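DELTA1-pyrroline-2-carboxylate reductase (Thermococcus litoralis DSM 5473, PDB 6T3E) catalyses the NAD(P)H-dependent reduction of Δ1-pyrroline-2-carboxylate to L-proline, and is captured here with NADH and L-proline bound. Local coordinates at residues G155-G160 / V222-R227; A179-I184 / I202-V207; E212-S217 / G234-G239. All blocks are in the same frame, centred on the assembly; numbering follows the deposited sequence.

Interaction 1: G155-G160 / V222-R227; sequences GIIGAG and VATTAR. With NAI (1,4-dihydronicotinamide adenine dinucleotide), chain F.
Thr224 and Ile157 meet where two neighbouring parallel strands run out, and the threonine divides its side chain between protein and cofactor. The side chain forks at CB. OG1 turns to the protein and gives Ile157 O a weak hydrogen bond of 3.4 Å; the same Thr224 OG1 lies 3.7 Å from Ile157 CG2. The other branch, CG2, stands anti to the backbone N with OG1 beside that N (chi1 -66°), and this puts the methyl over a face of the NADH adenine, Thr224 CG2 being 3.3 Å from NAI N7A. A threonine suits the place because one branch is polar and the other apolar. Ile157 O has a stronger partner in Ala223 N, 3.0 Å away. The carbonyl thus serves two donors and ties the loop after Val222 to strand 153-157. This is the dinucleotide-binding crevice of a Rossmann fold: the first strand runs into a glycine-rich turn that fits the GxGxxA pattern, and strand 219-222 lies next to it. Ile157 and Val222 form a parallel bridge and point the same way, and Ile157 CG2 lies 4.2 Å from Val222 CG1, whereas Ile156 faces helices 161-173 and 186-200. Gly158, at phi 90°, has no space for a CB, which would run into Ala223 O and Thr224 OG1. At Gly160 a side chain would collide with the cofactor, since Gly160 CA is already 3.2 Å from NAI O5B. Thr224 O accepts a hydrogen bond from NAI O3D, a hydroxyl of the nicotinamide ribose, at 2.5 Å.

Interaction 2: A179-I184 / I202-V207; sequences ALVYDI and IEIKTV. With NAI (1,4-dihydronicotinamide adenine dinucleotide), chain F.
Ala179 CB rests 3.7 Å from Ile204 CG1, with Ile202 CD1 closing in beside it, at the apolar centre of a Rossmann beta-alpha-beta unit made of strand 178-182, helix 186-200 and strand 203-206. On the same face Val181 CG1 sits between Ile204 CG2 and Thr206 CG2, 3.8 Å from the latter. Phe192, Ala193 and Met196 of the helix cover this row, and Leu167 of helix 161-173 covers its Ala179 end; small and branched side chains fill it well. The other face carries Leu180 and Lys205, and Val207, just past them, crosses Leu180 at about a right angle, Leu180 CD2 lying 3.8 Å from Val207 CG1. The parallel strands alternate their bonds: Lys205 N gives to Ala179 O at 3.0 Å, Lys205 O receives Val181 N, and Val207 N reaches Val181 O. Past the strand end, Asp183 holds CG anti to its own N (chi1 -160°), directing the carboxylate to the adenosine ribose. Asp183 OD2 accepts a hydrogen bond from NAI O3B at 2.7 Å, and OD1 one from O2B whose modelled length is doubtful. Such an aspartate is a classic Rossmann feature, consistent with the NADH bound here. Shortening Asp183 to an alanine would probably leave both ribose hydroxyls without this carboxylate, and the amides of Ala159 and Asn185 without their acceptor. Ile184 lies over one face of the adenine, Ile184 CG2 being 3.5 Å from NAI N1A.

Interaction 3: E212-S217 / G234-G239; sequences EATEKS and GWIREG
Trp235 turns its CG beside its own backbone N (chi1 -49°), swinging the indole against Thr214, while CB already points toward the helix; Arg237 places CG between its N and carbonyl carbon (chi1 50°) and then runs extended to NE, reaching the end of the same helix. Thr214 crosses the tryptophan at about a right angle: its CG2 lies 3.8 Å from Trp235 CB and 3.7 Å from Ile236 CG1, so one methyl fills the angle between two large side chains. Thr214 OG1 lies at the indole edge, 3.9 Å from Trp235 CE3, but its hydrogen bond goes to Ala210 O, which lets a hydroxyl sit in this apolar contact. Glu215 sets CG 3.5 Å from Trp235 O and beside Trp235 CB, and sends OE1 to a salt bridge with Arg211; its carboxylate is nearly perpendicular to the indole plane. At the helix end Arg237 NE gives Glu215 O a weak, bent bond of 3.2 Å. Ser217 O lies over one guanidinium face, close to NH2 but badly angled for a bond, while NH2 finds a firmer partner in Asp218. A cation is well placed here, probably because the C-terminal carbonyls of a helix leave a partial negative charge. Lys216 NZ bridges back to Glu212 OE1 along the helix surface. The contact joins helix 210-215, which links strands 203-206 and 219-222, to the short 3-10 turn leading into strand 241-244; Glu212 and Ala213 touch Val207 at the sheet edge, and Ile236 faces Ile315 just before strand 316-319.

Overall arrangement
Interactions 1 and 2 belong to the same parallel sheet, in which strands 153-157 and 178-182 are neighbours; Ile156 N and Leu180 O are probably hydrogen-bonded across them. The touching residues of interaction 1 are all buried and lie nearer the middle of the sheet, whereas interaction 2 is partly buried and reaches its outermost strand 203-206. Both touch NADH, and from opposite faces of the adenine, through Thr224 and Ile184. Interaction 3 lies at the periphery, away from the cofactor, and has no strand pairing: backbone bonds give way to apolar packing and one weak arginine-to-carbonyl bond, with salt bridges to flanking residues. Segment 212-217 nevertheless reaches both others, through Thr214 to Ile157 and through Lys216 to Leu180.

Interaction 1: G155-G160 / V222-R227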
loop_
_atom_site.group_PDB
_atom_site.type_symbol
_atom_site.label_atom_id
_atom_site.label_comp_id
_atom_site.label_asym_id
_atom_site.label_seq_id
_atom_site.Cartn_x
_atom_site.Cartn_y
_atom_site.Cartn_z
ATOM N N GLY B 155 -8.256 4.659 -34.089
ATOM C CA GLY B 155 -7.733 5.998 -33.853
ATOM C C GLY B 155 -7.126 6.084 -32.464
ATOM O O GLY B 155 -7.689 5.563 -31.495
ATOM N N ILE B 156 -5.983 6.761 -32.376
ATOM C CA ILE B 156 -5.235 6.875 -31.133
ATOM C C ILE B 156 -4.999 8.346 -30.838
ATOM O O ILE B 156 -4.452 9.074 -31.674
ATOM C CB ILE B 156 -3.902 6.107 -31.197
ATOM C CG1 ILE B 156 -4.132 4.731 -31.821
ATOM C CG2 ILE B 156 -3.312 5.971 -29.822
ATOM C CD1 ILE B 156 -2.885 3.913 -32.010
ATOM N N ILE B 157 -5.415 8.777 -29.655
ATOM C CA ILE B 157 -5.211 10.135 -29.180
ATOM C C ILE B 157 -4.314 10.051 -27.956
ATOM O O ILE B 157 -4.698 9.457 -26.938
ATOM C CB ILE B 157 -6.543 10.826 -28.851
ATOM C CG1 ILE B 157 -7.296 11.143 -30.138
ATOM C CG2 ILE B 157 -6.318 12.103 -28.048
ATOM C CD1 ILE B 157 -8.756 11.321 -29.925
ATOM N N GLY B 158 -3.121 10.648 -28.057
ATOM C CA GLY B 158 -2.067 10.525 -27.062
ATOM C C GLY B 158 -1.142 9.357 -27.354
ATOM O O GLY B 158 -1.452 8.219 -26.994
ATOM N N ALA B 159 0.012 9.610 -27.964
ATOM C CA ALA B 159 0.891 8.523 -28.406
ATOM C C ALA B 159 2.013 8.292 -27.393
ATOM O O ALA B 159 3.195 8.422 -27.692
ATOM C CB ALA B 159 1.452 8.834 -29.792
ATOM N N GLY B 160 1.622 7.940 -26.177
ATOM C CA GLY B 160 2.558 7.734 -25.093
ATOM C C GLY B 160 2.845 6.274 -24.819
ATOM O O GLY B 160 2.734 5.418 -25.702
ATOM N N VAL B 222 -7.817 6.453 -26.291
ATOM C CA VAL B 222 -7.460 7.716 -25.658
ATOM C C VAL B 222 -6.597 7.381 -24.443
ATOM O O VAL B 222 -7.047 6.661 -23.539
ATOM C CB VAL B 222 -8.702 8.534 -25.260
ATOM C CG1 VAL B 222 -8.323 9.981 -25.064
ATOM C CG2 VAL B 222 -9.805 8.430 -26.320
ATOM N N ALA B 223 -5.343 7.893 -24.434
ATOM C CA ALA B 223 -4.311 7.653 -23.396
ATOM C C ALA B 223 -3.493 8.942 -23.235
ATOM O O ALA B 223 -2.305 9.046 -23.587
ATOM C CB ALA B 223 -3.400 6.474 -23.744
ATOM N N THR B 224 -4.140 9.938 -22.657
ATOM C CA THR B 224 -3.639 11.295 -22.624
ATOM C C THR B 224 -3.193 11.675 -21.214
ATOM O O THR B 224 -3.435 10.964 -20.239
ATOM C CB THR B 224 -4.736 12.193 -23.203
ATOM O OG1 THR B 224 -4.908 11.865 -24.595
ATOM C CG2 THR B 224 -4.445 13.601 -23.113
ATOM N N THR B 225 -2.438 12.769 -21.138
ATOM C CA THR B 225 -2.080 13.436 -19.884
ATOM C C THR B 225 -2.906 14.705 -19.650
ATOM O O THR B 225 -2.840 15.297 -18.564
ATOM C CB THR B 225 -0.567 13.744 -19.921
ATOM O OG1 THR B 225 0.164 12.528 -19.753
ATOM C CG2 THR B 225 -0.100 14.747 -18.877
ATOM N N ALA B 226 -3.719 15.095 -20.628
ATOM C CA ALA B 226 -4.491 16.327 -20.572
ATOM C C ALA B 226 -5.478 16.327 -19.415
ATOM O O ALA B 226 -6.070 15.301 -19.073
ATOM C CB ALA B 226 -5.235 16.536 -21.894
ATOM N N ARG B 227 -5.694 17.515 -18.848
ATOM C CA ARG B 227 -6.629 17.699 -17.748
ATOM C C ARG B 227 -7.977 18.238 -18.203
ATOM O O ARG B 227 -8.877 18.415 -17.376
ATOM C CB ARG B 227 -6.016 18.630 -16.693
ATOM C CG ARG B 227 -4.836 17.998 -15.964
ATOM C CD ARG B 227 -4.058 19.012 -15.155
ATOM N NE ARG B 227 -3.084 18.394 -14.250
ATOM C CZ ARG B 227 -1.896 17.913 -14.619
ATOM N NH1 ARG B 227 -1.505 17.968 -15.890
ATOM N NH2 ARG B 227 -1.091 17.382 -13.709
HETATM P PA NAI F . 2.858 9.434 -21.282
HETATM O O1A NAI F . 3.278 10.768 -20.722
HETATM O O2A NAI F . 4.083 8.593 -21.583
HETATM O O5B NAI F . 1.890 9.581 -22.605
HETATM C C5B NAI F . 0.874 10.570 -22.481
HETATM C C4B NAI F . 0.567 11.169 -23.923
HETATM O O4B NAI F . -0.476 11.930 -23.881
HETATM C C3B NAI F . 1.742 12.075 -24.357
HETATM O O3B NAI F . 2.249 11.603 -25.522
HETATM C C2B NAI F . 1.098 13.469 -24.504
HETATM O O2B NAI F . 1.811 14.282 -25.561
HETATM C C1B NAI F . -0.126 13.183 -24.848
HETATM N N9A NAI F . -1.037 14.267 -24.600
HETATM C C8A NAI F . -1.112 14.903 -23.428
HETATM N N7A NAI F . -2.045 15.842 -23.540
HETATM C C5A NAI F . -2.551 15.785 -24.783
HETATM C C6A NAI F . -3.531 16.532 -25.392
HETATM N N6A NAI F . -4.352 17.634 -24.928
HETATM N N1A NAI F . -3.869 16.289 -26.656
HETATM C C2A NAI F . -3.247 15.290 -27.328
HETATM N N3A NAI F . -2.282 14.550 -26.726
HETATM C C4A NAI F . -1.937 14.815 -25.441
HETATM O O3 NAI F . 1.932 8.720 -20.098
HETATM P PN NAI F . 1.186 7.242 -20.286
HETATM O O1N NAI F . 2.043 6.271 -19.500
HETATM O O2N NAI F . 1.055 6.874 -21.737
HETATM O O5D NAI F . -0.302 7.319 -19.638
HETATM C C5D NAI F . -1.322 7.784 -20.443
HETATM C C4D NAI F . -2.581 7.992 -19.559
HETATM O O4D NAI F . -3.057 6.847 -19.113
HETATM C C3D NAI F . -2.212 8.807 -18.311
HETATM O O3D NAI F . -3.224 9.711 -18.051
HETATM C C2D NAI F . -2.166 7.779 -17.172
HETATM O O2D NAI F . -2.410 8.505 -15.848
HETATM C C1D NAI F . -3.124 6.953 -17.503
HETATM N N1N NAI F . -2.880 5.616 -16.936
HETATM C C2N NAI F . -3.967 4.830 -16.384
HETATM C C3N NAI F . -3.810 3.290 -16.238
HETATM C C7N NAI F . -5.129 2.473 -16.304
HETATM O O7N NAI F . -6.125 3.058 -16.521
HETATM N N7N NAI F . -5.119 1.007 -16.101
HETATM C C4N NAI F . -2.526 2.606 -16.660
HETATM C C5N NAI F . -1.316 3.549 -16.705
HETATM C C6N NAI F . -1.542 5.057 -16.916
#

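Interaction 2: A179-I184 / I202-V207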
loop_
_atom_site.group_PDB
_atom_site.type_symbol
_atom_site.label_atom_id
_atom_site.label_comp_id
_atom_site.label_asym_id
_atom_site.label_seq_id
_atom_site.Cartn_x
_atom_site.Cartn_y
_atom_site.Cartn_z
ATOM N N ALA B 179 -4.208 2.458 -38.635
ATOM C CA ALA B 179 -4.316 3.237 -37.410
ATOM C C ALA B 179 -3.965 4.697 -37.672
ATOM O O ALA B 179 -3.106 5.007 -38.501
ATOM C CB ALA B 179 -3.425 2.658 -36.295
ATOM N N LEU B 180 -4.657 5.590 -36.958
ATOM C CA LEU B 180 -4.439 7.035 -37.012
ATOM C C LEU B 180 -4.080 7.547 -35.626
ATOM O O LEU B 180 -4.771 7.246 -34.646
ATOM C CB LEU B 180 -5.687 7.769 -37.514
ATOM C CG LEU B 180 -6.285 7.255 -38.821
ATOM C CD1 LEU B 180 -7.619 7.925 -39.117
ATOM C CD2 LEU B 180 -5.284 7.458 -39.955
ATOM N N VAL B 181 -3.006 8.321 -35.541
ATOM C CA VAL B 181 -2.468 8.738 -34.255
ATOM C C VAL B 181 -2.354 10.260 -34.242
ATOM O O VAL B 181 -1.853 10.864 -35.199
ATOM C CB VAL B 181 -1.128 8.032 -33.955
ATOM C CG1 VAL B 181 -0.113 8.262 -35.060
ATOM C CG2 VAL B 181 -0.588 8.426 -32.587
ATOM N N TYR B 182 -2.881 10.879 -33.183
ATOM C CA TYR B 182 -2.769 12.312 -32.976
ATOM C C TYR B 182 -2.187 12.576 -31.599
ATOM O O TYR B 182 -2.600 11.953 -30.618
ATOM C CB TYR B 182 -4.130 12.994 -33.106
ATOM C CG TYR B 182 -4.140 14.374 -32.502
ATOM C CD1 TYR B 182 -3.486 15.432 -33.127
ATOM C CD2 TYR B 182 -4.780 14.618 -31.293
ATOM C CE1 TYR B 182 -3.485 16.694 -32.567
ATOM C CE2 TYR B 182 -4.786 15.877 -30.731
ATOM C CZ TYR B 182 -4.138 16.907 -31.368
ATOM O OH TYR B 182 -4.142 18.148 -30.791
ATOM N N ASP B 183 -1.224 13.488 -31.533
ATOM C CA ASP B 183 -0.661 13.934 -30.269
ATOM C C ASP B 183 -0.264 15.398 -30.416
ATOM O O ASP B 183 0.058 15.856 -31.517
ATOM C CB ASP B 183 0.533 13.059 -29.866
ATOM C CG ASP B 183 0.855 13.142 -28.384
ATOM O OD1 ASP B 183 1.223 14.236 -27.917
ATOM O OD2 ASP B 183 0.756 12.106 -27.683
ATOM N N ILE B 184 -0.319 16.145 -29.309
ATOM C CA ILE B 184 0.200 17.509 -29.354
ATOM C C ILE B 184 1.712 17.514 -29.540
ATOM O O ILE B 184 2.278 18.523 -29.976
ATOM C CB ILE B 184 -0.187 18.321 -28.099
ATOM C CG1 ILE B 184 0.204 17.580 -26.826
ATOM C CG2 ILE B 184 -1.666 18.667 -28.099
ATOM C CD1 ILE B 184 0.053 18.434 -25.597
ATOM N N ILE B 202 1.179 -3.234 -39.297
ATOM C CA ILE B 202 0.026 -2.532 -39.836
ATOM C C ILE B 202 0.471 -1.126 -40.193
ATOM O O ILE B 202 1.462 -0.610 -39.670
ATOM C CB ILE B 202 -1.169 -2.465 -38.858
ATOM C CG1 ILE B 202 -0.775 -1.713 -37.582
ATOM C CG2 ILE B 202 -1.713 -3.858 -38.552
ATOM C CD1 ILE B 202 -1.948 -1.118 -36.816
ATOM N N GLU B 203 -0.284 -0.506 -41.099
ATOM C CA GLU B 203 -0.005 0.861 -41.515
ATOM C C GLU B 203 -0.508 1.845 -40.459
ATOM O O GLU B 203 -1.659 1.769 -40.016
ATOM C CB GLU B 203 -0.652 1.150 -42.872
ATOM C CG GLU B 203 -0.430 2.569 -43.358
ATOM C CD GLU B 203 -1.281 2.921 -44.560
ATOM O OE1 GLU B 203 -1.618 2.004 -45.343
ATOM O OE2 GLU B 203 -1.614 4.118 -44.718
ATOM N N ILE B 204 0.362 2.758 -40.036
ATOM C CA ILE B 204 -0.014 3.778 -39.063
ATOM C C ILE B 204 0.404 5.144 -39.595
ATOM O O ILE B 204 1.579 5.367 -39.914
ATOM C CB ILE B 204 0.595 3.511 -37.677
ATOM C CG1 ILE B 204 0.114 2.148 -37.164
ATOM C CG2 ILE B 204 0.202 4.621 -36.718
ATOM C CD1 ILE B 204 0.977 1.525 -36.077
ATOM N N LYS B 205 -0.553 6.053 -39.685
ATOM C CA LYS B 205 -0.333 7.379 -40.227
ATOM C C LYS B 205 -0.675 8.392 -39.155
ATOM O O LYS B 205 -1.688 8.263 -38.459
ATOM C CB LYS B 205 -1.188 7.629 -41.471
ATOM C CG LYS B 205 -0.598 7.073 -42.759
ATOM C CD LYS B 205 0.178 8.147 -43.501
ATOM C CE LYS B 205 1.375 7.579 -44.246
ATOM N NZ LYS B 205 2.157 8.673 -44.897
ATOM N N THR B 206 0.190 9.377 -39.008
ATOM C CA THR B 206 -0.079 10.453 -38.075
ATOM C C THR B 206 -1.071 11.405 -38.721
ATOM O O THR B 206 -0.902 11.783 -39.883
ATOM C CB THR B 206 1.210 11.192 -37.719
ATOM O OG1 THR B 206 1.696 11.865 -38.887
ATOM C CG2 THR B 206 2.268 10.216 -37.236
ATOM N N VAL B 207 -2.106 11.782 -37.974
ATOM C CA VAL B 207 -3.049 12.810 -38.402
ATOM C C VAL B 207 -2.818 14.048 -37.517
ATOM O O VAL B 207 -2.165 13.976 -36.472
ATOM C CB VAL B 207 -4.523 12.330 -38.338
ATOM C CG1 VAL B 207 -4.725 11.083 -39.157
ATOM C CG2 VAL B 207 -4.965 12.111 -36.893
HETATM P PA NAI F . 2.858 9.434 -21.282
HETATM O O1A NAI F . 3.278 10.768 -20.722
HETATM O O2A NAI F . 4.083 8.593 -21.583
HETATM O O5B NAI F . 1.890 9.581 -22.605
HETATM C C5B NAI F . 0.874 10.570 -22.481
HETATM C C4B NAI F . 0.567 11.169 -23.923
HETATM O O4B NAI F . -0.476 11.930 -23.881
HETATM C C3B NAI F . 1.742 12.075 -24.357
HETATM O O3B NAI F . 2.249 11.603 -25.522
HETATM C C2B NAI F . 1.098 13.469 -24.504
HETATM O O2B NAI F . 1.811 14.282 -25.561
HETATM C C1B NAI F . -0.126 13.183 -24.848
HETATM N N9A NAI F . -1.037 14.267 -24.600
HETATM C C8A NAI F . -1.112 14.903 -23.428
HETATM N N7A NAI F . -2.045 15.842 -23.540
HETATM C C5A NAI F . -2.551 15.785 -24.783
HETATM C C6A NAI F . -3.531 16.532 -25.392
HETATM N N6A NAI F . -4.352 17.634 -24.928
HETATM N N1A NAI F . -3.869 16.289 -26.656
HETATM C C2A NAI F . -3.247 15.290 -27.328
HETATM N N3A NAI F . -2.282 14.550 -26.726
HETATM C C4A NAI F . -1.937 14.815 -25.441
HETATM O O3 NAI F . 1.932 8.720 -20.098
HETATM P PN NAI F . 1.186 7.242 -20.286
HETATM O O1N NAI F . 2.043 6.271 -19.500
HETATM O O2N NAI F . 1.055 6.874 -21.737
HETATM O O5D NAI F . -0.302 7.319 -19.638
HETATM C C5D NAI F . -1.322 7.784 -20.443
HETATM C C4D NAI F . -2.581 7.992 -19.559
HETATM O O4D NAI F . -3.057 6.847 -19.113
HETATM C C3D NAI F . -2.212 8.807 -18.311
HETATM O O3D NAI F . -3.224 9.711 -18.051
HETATM C C2D NAI F . -2.166 7.779 -17.172
HETATM O O2D NAI F . -2.410 8.505 -15.848
HETATM C C1D NAI F . -3.124 6.953 -17.503
HETATM N N1N NAI F . -2.880 5.616 -16.936
HETATM C C2N NAI F . -3.967 4.830 -16.384
HETATM C C3N NAI F . -3.810 3.290 -16.238
HETATM C C7N NAI F . -5.129 2.473 -16.304
HETATM O O7N NAI F . -6.125 3.058 -16.521
HETATM N N7N NAI F . -5.119 1.007 -16.101
HETATM C C4N NAI F . -2.526 2.606 -16.660
HETATM C C5N NAI F . -1.316 3.549 -16.705
HETATM C C6N NAI F . -1.542 5.057 -16.916
#

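Interaction 3: E212-S217 / G234-G239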
loop_
_atom_site.group_PDB
_atom_site.type_symbol
_atom_site.label_atom_id
_atom_site.label_comp_id
_atom_site.label_asym_id
_atom_site.label_seq_id
_atom_site.Cartn_x
_atom_site.Cartn_y
_atom_site.Cartn_z
ATOM N N GLU B 212 -10.047 14.460 -36.517
ATOM C CA GLU B 212 -9.903 13.505 -37.611
ATOM C C GLU B 212 -9.725 12.082 -37.094
ATOM O O GLU B 212 -10.325 11.144 -37.630
ATOM C CB GLU B 212 -8.723 13.902 -38.503
ATOM C CG GLU B 212 -8.531 12.990 -39.694
ATOM C CD GLU B 212 -7.394 13.437 -40.571
ATOM O OE1 GLU B 212 -6.950 12.646 -41.434
ATOM O OE2 GLU B 212 -6.940 14.588 -40.385
ATOM N N ALA B 213 -8.895 11.897 -36.067
ATOM C CA ALA B 213 -8.701 10.560 -35.518
ATOM C C ALA B 213 -9.999 10.009 -34.947
ATOM O O ALA B 213 -10.273 8.812 -35.061
ATOM C CB ALA B 213 -7.613 10.578 -34.446
ATOM N N THR B 214 -10.824 10.874 -34.348
ATOM C CA THR B 214 -12.085 10.414 -33.775
ATOM C C THR B 214 -13.112 10.089 -34.860
ATOM O O THR B 214 -13.795 9.060 -34.789
ATOM C CB THR B 214 -12.617 11.473 -32.807
ATOM O OG1 THR B 214 -11.613 11.760 -31.826
ATOM C CG2 THR B 214 -13.890 11.003 -32.111
ATOM N N GLU B 215 -13.201 10.929 -35.893
ATOM C CA GLU B 215 -14.230 10.754 -36.913
ATOM C C GLU B 215 -14.018 9.487 -37.730
ATOM O O GLU B 215 -14.993 8.855 -38.151
ATOM C CB GLU B 215 -14.263 11.969 -37.840
ATOM C CG GLU B 215 -15.316 13.002 -37.461
ATOM C CD GLU B 215 -15.133 14.325 -38.178
ATOM O OE1 GLU B 215 -15.831 15.292 -37.814
ATOM O OE2 GLU B 215 -14.297 14.395 -39.106
ATOM N N LYS B 216 -12.768 9.095 -37.964
ATOM C CA LYS B 216 -12.476 7.978 -38.849
ATOM C C LYS B 216 -12.293 6.657 -38.116
ATOM O O LYS B 216 -11.977 5.651 -38.759
ATOM C CB LYS B 216 -11.228 8.279 -39.682
ATOM C CG LYS B 216 -11.352 9.518 -40.530
ATOM C CD LYS B 216 -9.995 10.055 -40.913
ATOM C CE LYS B 216 -9.489 9.429 -42.200
ATOM N NZ LYS B 216 -8.377 10.244 -42.751
ATOM N N SER B 217 -12.504 6.631 -36.803
ATOM C CA SER B 217 -12.207 5.463 -35.984
ATOM C C SER B 217 -13.356 4.463 -35.967
ATOM O O SER B 217 -14.525 4.836 -35.833
ATOM C CB SER B 217 -11.907 5.887 -34.548
ATOM O OG SER B 217 -10.665 6.545 -34.451
ATOM N N GLY B 234 -19.439 15.326 -30.470
ATOM C CA GLY B 234 -19.986 15.655 -31.778
ATOM C C GLY B 234 -19.274 14.980 -32.934
ATOM O O GLY B 234 -19.835 14.895 -34.034
ATOM N N TRP B 235 -18.046 14.504 -32.714
ATOM C CA TRP B 235 -17.273 13.844 -33.756
ATOM C C TRP B 235 -17.547 12.354 -33.856
ATOM O O TRP B 235 -17.329 11.770 -34.925
ATOM C CB TRP B 235 -15.774 14.047 -33.519
ATOM C CG TRP B 235 -15.386 15.468 -33.257
ATOM C CD1 TRP B 235 -16.022 16.602 -33.707
ATOM C CD2 TRP B 235 -14.265 15.916 -32.486
ATOM N NE1 TRP B 235 -15.365 17.717 -33.254
ATOM C CE2 TRP B 235 -14.280 17.324 -32.511
ATOM C CE3 TRP B 235 -13.246 15.263 -31.782
ATOM C CZ2 TRP B 235 -13.315 18.088 -31.859
ATOM C CZ3 TRP B 235 -12.291 16.026 -31.132
ATOM C CH2 TRP B 235 -12.339 17.423 -31.167
ATOM N N ILE B 236 -18.005 11.728 -32.777
ATOM C CA ILE B 236 -18.115 10.274 -32.732
ATOM C C ILE B 236 -19.336 9.821 -33.524
ATOM O O ILE B 236 -20.477 10.121 -33.154
ATOM C CB ILE B 236 -18.188 9.782 -31.282
ATOM C CG1 ILE B 236 -17.206 10.579 -30.415
ATOM C CG2 ILE B 236 -17.884 8.307 -31.223
ATOM C CD1 ILE B 236 -17.084 10.091 -28.983
ATOM N N ARG B 237 -19.101 9.058 -34.588
ATOM C CA ARG B 237 -20.200 8.467 -35.331
ATOM C C ARG B 237 -20.607 7.149 -34.679
ATOM O O ARG B 237 -19.916 6.620 -33.809
ATOM C CB ARG B 237 -19.825 8.260 -36.800
ATOM C CG ARG B 237 -18.516 7.550 -37.031
ATOM C CD ARG B 237 -18.315 7.273 -38.515
ATOM N NE ARG B 237 -17.092 6.516 -38.772
ATOM C CZ ARG B 237 -16.934 5.223 -38.502
ATOM N NH1 ARG B 237 -17.922 4.523 -37.955
ATOM N NH2 ARG B 237 -15.780 4.624 -38.777
ATOM N N GLU B 238 -21.759 6.633 -35.088
ATOM C CA GLU B 238 -22.264 5.415 -34.480
ATOM C C GLU B 238 -21.349 4.230 -34.779
ATOM O O GLU B 238 -20.545 4.234 -35.719
ATOM C CB GLU B 238 -23.685 5.120 -34.954
ATOM C CG GLU B 238 -23.992 5.555 -36.362
ATOM C CD GLU B 238 -25.445 5.302 -36.727
ATOM O OE1 GLU B 238 -25.704 4.394 -37.550
ATOM O OE2 GLU B 238 -26.328 6.003 -36.183
ATOM N N GLY B 239 -21.471 3.213 -33.935
ATOM C CA GLY B 239 -20.745 1.979 -34.106
ATOM C C GLY B 239 -19.300 1.996 -33.675
ATOM O O GLY B 239 -18.606 0.993 -33.873
#